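L-glyceraldehyde 3-phosphate reductase (Clostridium beijerinckii, PDB 6HG6) binds NADPH and probably uses it to reduce aldehydes such as methylglyoxal and furfural, as an aldo-keto reductase with a TIM-barrel fold. Local coordinates at residues A63-P68 against Y136-D141. Sequence-based numbering, arbitrary orientation.
Sequences ANNYGP and YHHRMD. With NDP (NADPH dihydro-nicotinamide-adenine-dinucleotide phosphate), chain B; EDO (1,2-ethanediol), chain F.
His138 and Tyr66 converge beside the nicotinamide of NADPH, with Ala63 packed against both. From its CB the histidine extends with CG anti to the backbone N (chi1 -157°), a torsion that carries the imidazole out from the 136-141 segment toward the 63-66 turn. On one side of the ring His138 ND1 shares a water with Asn64, 2.8 Å from His138 ND1 and 2.7 Å from Asn64 OD1, to which the water donates. Next round the ring, His138 CE1 approaches Ala63 CB to 3.6 Å. Asn65 OD1 comes to the ring's edge near CE1, close to the imidazole plane, with the Asn65 amide turned 63° from that plane; Asn65 ND2 is itself bonded to the carbonyl of Lys101. His138 NE2 binds a second water, its O 3.0 Å away, and that water makes a weak link to Tyr66 OH. The nicotinamide carboxamide lies along this edge, NDP N7N 3.4 Å from His138 NE2, while CD2 completes the circuit near NDP O7N. No direct hydrogen bond joins the two segments, and water mediates their polar contact.

Ala63 CB sits over one face of the Tyr66 ring, displaced toward its rim, and Tyr66 OH comes within 3.3 Å of NDP C2D while hydrogen-bonding Lys97 NZ. With Asp61 nearby, Tyr66, Lys97 and His138 match the Asp-Tyr-Lys-His tetrad of aldo-keto reductases, in which tyrosine is the probable proton donor. The site lies at the C-terminal ends of the barrel strands: Ala63 to Tyr66 form a type I turn between strand 59-61 and helix 72-85, His138 follows strand 132-137, and strand 93-98, carrying Lys97, runs between those two strands.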
loop_
_atom_site.group_PDB
_atom_site.type_symbol
_atom_site.label_atom_id
_atom_site.label_comp_id
_atom_site.label_asym_id
_atom_site.label_seq_id
_atom_site.Cartn_x
_atom_site.Cartn_y
_atom_site.Cartn_z
ATOM N N ALA A 63 5.571 2.474 -7.306
ATOM C CA ALA A 63 5.142 3.701 -7.976
ATOM C C ALA A 63 6.314 4.070 -8.876
ATOM O O ALA A 63 7.484 3.685 -8.601
ATOM C CB ALA A 63 4.844 4.852 -7.040
ATOM N N ASN A 64 5.994 4.838 -9.890
ATOM C CA ASN A 64 7.030 5.288 -10.834
ATOM C C ASN A 64 8.205 5.909 -10.070
ATOM O O ASN A 64 9.369 5.592 -10.403
ATOM C CB ASN A 64 6.463 6.204 -11.921
ATOM C CG ASN A 64 5.734 7.450 -11.469
ATOM O OD1 ASN A 64 5.645 7.756 -10.264
ATOM N ND2 ASN A 64 5.236 8.181 -12.464
ATOM N N ASN A 65 7.931 6.780 -9.112
ATOM C CA ASN A 65 8.953 7.661 -8.524
ATOM C C ASN A 65 9.592 7.077 -7.265
ATOM O O ASN A 65 10.442 7.795 -6.689
ATOM C CB ASN A 65 8.428 9.081 -8.322
ATOM C CG ASN A 65 7.401 9.221 -7.230
ATOM O OD1 ASN A 65 7.068 8.253 -6.547
ATOM N ND2 ASN A 65 6.882 10.430 -7.082
ATOM N N TYR A 66 9.326 5.814 -6.916
ATOM C CA TYR A 66 9.996 5.195 -5.748
ATOM C C TYR A 66 11.477 5.002 -6.012
ATOM O O TYR A 66 11.892 4.594 -7.139
ATOM C CB TYR A 66 9.364 3.864 -5.361
ATOM C CG TYR A 66 7.970 3.961 -4.820
ATOM C CD1 TYR A 66 7.378 5.180 -4.536
ATOM C CD2 TYR A 66 7.315 2.823 -4.384
ATOM C CE1 TYR A 66 6.128 5.266 -3.939
ATOM C CE2 TYR A 66 6.043 2.891 -3.830
ATOM C CZ TYR A 66 5.437 4.119 -3.608
ATOM O OH TYR A 66 4.157 4.220 -3.079
ATOM N N GLY A 67 12.271 5.301 -4.989
ATOM C CA GLY A 67 13.737 5.199 -4.990
ATOM C C GLY A 67 14.247 5.626 -3.614
ATOM O O GLY A 67 13.876 5.027 -2.615
ATOM N N PRO A 68 15.023 6.710 -3.492
ATOM C CA PRO A 68 15.432 7.504 -4.621
ATOM C C PRO A 68 16.427 6.849 -5.552
ATOM O O PRO A 68 17.269 6.082 -5.118
ATOM C CB PRO A 68 16.065 8.781 -4.034
ATOM C CG PRO A 68 16.579 8.294 -2.717
ATOM C CD PRO A 68 15.526 7.302 -2.253
ATOM N N TYR A 136 -2.490 2.726 -10.654
ATOM C CA TYR A 136 -3.140 3.790 -9.878
ATOM C C TYR A 136 -2.880 5.188 -10.413
ATOM O O TYR A 136 -1.750 5.464 -10.827
ATOM C CB TYR A 136 -2.515 3.872 -8.496
ATOM C CG TYR A 136 -2.849 2.772 -7.530
ATOM C CD1 TYR A 136 -2.041 1.654 -7.403
ATOM C CD2 TYR A 136 -3.887 2.935 -6.642
ATOM C CE1 TYR A 136 -2.264 0.710 -6.420
ATOM C CE2 TYR A 136 -4.156 1.987 -5.677
ATOM C CZ TYR A 136 -3.329 0.882 -5.554
ATOM O OH TYR A 136 -3.587 -0.046 -4.591
ATOM N N HIS A 137 -3.905 6.026 -10.343
ATOM C CA HIS A 137 -3.720 7.488 -10.340
ATOM C C HIS A 137 -3.242 7.790 -8.901
ATOM O O HIS A 137 -3.935 7.466 -7.942
ATOM C CB HIS A 137 -4.953 8.253 -10.777
ATOM C CG HIS A 137 -4.668 9.713 -10.955
ATOM N ND1 HIS A 137 -5.608 10.695 -10.727
ATOM C CD2 HIS A 137 -3.528 10.343 -11.330
ATOM C CE1 HIS A 137 -5.103 11.884 -10.978
ATOM N NE2 HIS A 137 -3.798 11.709 -11.350
ATOM N N HIS A 138 -2.030 8.314 -8.775
ATOM C CA HIS A 138 -1.298 8.393 -7.492
ATOM C C HIS A 138 -1.872 9.442 -6.531
ATOM O O HIS A 138 -1.664 9.315 -5.323
ATOM C CB HIS A 138 0.178 8.617 -7.804
ATOM C CG HIS A 138 1.119 8.189 -6.732
ATOM N ND1 HIS A 138 2.471 8.109 -6.969
ATOM C CD2 HIS A 138 0.925 7.840 -5.438
ATOM C CE1 HIS A 138 3.077 7.734 -5.867
ATOM N NE2 HIS A 138 2.161 7.584 -4.907
ATOM N N ARG A 139 -2.500 10.496 -7.040
ATOM C CA ARG A 139 -3.110 11.540 -6.197
ATOM C C ARG A 139 -4.125 12.306 -7.044
ATOM O O ARG A 139 -4.064 12.248 -8.295
ATOM C CB ARG A 139 -2.067 12.520 -5.654
ATOM C CG ARG A 139 -1.203 13.170 -6.739
ATOM C CD ARG A 139 -0.767 14.566 -6.412
ATOM N NE ARG A 139 0.337 15.060 -7.248
ATOM C CZ ARG A 139 1.078 16.105 -6.948
ATOM N NH1 ARG A 139 0.830 16.826 -5.867
ATOM N NH2 ARG A 139 2.069 16.473 -7.740
ATOM N N MET A 140 -4.987 13.054 -6.385
ATOM C CA MET A 140 -5.958 13.885 -7.110
ATOM C C MET A 140 -5.233 15.030 -7.845
ATOM O O MET A 140 -4.262 15.595 -7.330
ATOM C CB MET A 140 -6.997 14.451 -6.147
ATOM C CG MET A 140 -7.802 13.374 -5.445
ATOM S SD MET A 140 -9.128 14.028 -4.432
ATOM C CE MET A 140 -8.265 14.722 -3.023
ATOM N N ASP A 141 -5.719 15.371 -9.028
ATOM C CA ASP A 141 -5.273 16.567 -9.758
ATOM C C ASP A 141 -6.502 17.406 -10.044
ATOM O O ASP A 141 -7.167 17.208 -11.060
ATOM C CB ASP A 141 -4.577 16.209 -11.068
ATOM C CG ASP A 141 -4.075 17.460 -11.769
ATOM O OD1 ASP A 141 -4.223 18.562 -11.189
ATOM O OD2 ASP A 141 -3.552 17.309 -12.901
HETATM P PA NDP B . 5.239 1.740 7.551
HETATM O O1A NDP B . 4.425 2.810 8.198
HETATM O O2A NDP B . 4.941 0.278 7.647
HETATM O O5B NDP B . 6.797 1.979 7.874
HETATM C C5B NDP B . 7.782 1.043 7.360
HETATM C C4B NDP B . 9.080 1.226 8.102
HETATM O O4B NDP B . 8.815 1.066 9.520
HETATM C C3B NDP B . 10.204 0.228 7.788
HETATM O O3B NDP B . 11.030 0.625 6.697
HETATM C C2B NDP B . 10.975 0.233 9.102
HETATM O O2B NDP B . 11.776 1.411 9.114
HETATM C C1B NDP B . 9.858 0.347 10.132
HETATM N N9A NDP B . 9.291 -0.914 10.595
HETATM C C8A NDP B . 8.562 -1.821 9.866
HETATM N N7A NDP B . 8.135 -2.837 10.574
HETATM C C5A NDP B . 8.610 -2.586 11.854
HETATM C C6A NDP B . 8.491 -3.295 13.065
HETATM N N6A NDP B . 7.832 -4.445 13.184
HETATM N N1A NDP B . 9.078 -2.761 14.167
HETATM C C2A NDP B . 9.739 -1.601 14.039
HETATM N N3A NDP B . 9.908 -0.845 12.956
HETATM C C4A NDP B . 9.313 -1.396 11.883
HETATM O O3 NDP B . 5.192 2.002 5.956
HETATM P PN NDP B . 5.819 3.086 4.959
HETATM O O1N NDP B . 7.203 2.632 4.631
HETATM O O2N NDP B . 5.587 4.479 5.447
HETATM O O5D NDP B . 4.876 2.852 3.672
HETATM C C5D NDP B . 4.621 1.483 3.263
HETATM C C4D NDP B . 4.289 1.461 1.790
HETATM O O4D NDP B . 3.106 2.246 1.558
HETATM C C3D NDP B . 5.312 2.094 0.849
HETATM O O3D NDP B . 6.405 1.213 0.632
HETATM C C2D NDP B . 4.431 2.321 -0.386
HETATM O O2D NDP B . 4.279 1.123 -1.102
HETATM C C1D NDP B . 3.106 2.755 0.233
HETATM N N1N NDP B . 2.959 4.232 0.279
HETATM C C2N NDP B . 2.041 4.850 -0.534
HETATM C C3N NDP B . 2.038 6.201 -0.747
HETATM C C7N NDP B . 0.999 6.798 -1.660
HETATM O O7N NDP B . 0.223 6.067 -2.306
HETATM N N7N NDP B . 0.976 8.126 -1.758
HETATM C C4N NDP B . 3.088 7.015 -0.040
HETATM C C5N NDP B . 3.888 6.278 0.961
HETATM C C6N NDP B . 3.746 4.982 1.133
HETATM P P2B NDP B . 13.184 1.340 9.904
HETATM O O1X NDP B . 13.773 -0.056 9.949
HETATM O O2X NDP B . 14.080 2.307 9.145
HETATM O O3X NDP B . 12.799 1.854 11.284
HETATM C C1 EDO F . 16.366 3.790 -1.100
HETATM O O1 EDO F . 17.245 2.734 -1.032
HETATM C C2 EDO F . 15.740 4.109 0.185
HETATM O O2 EDO F . 14.470 4.663 -0.030
HETATM O O HOH W 1 3.650 9.207 -9.236
HETATM O O HOH W 2 3.930 7.510 -2.534
#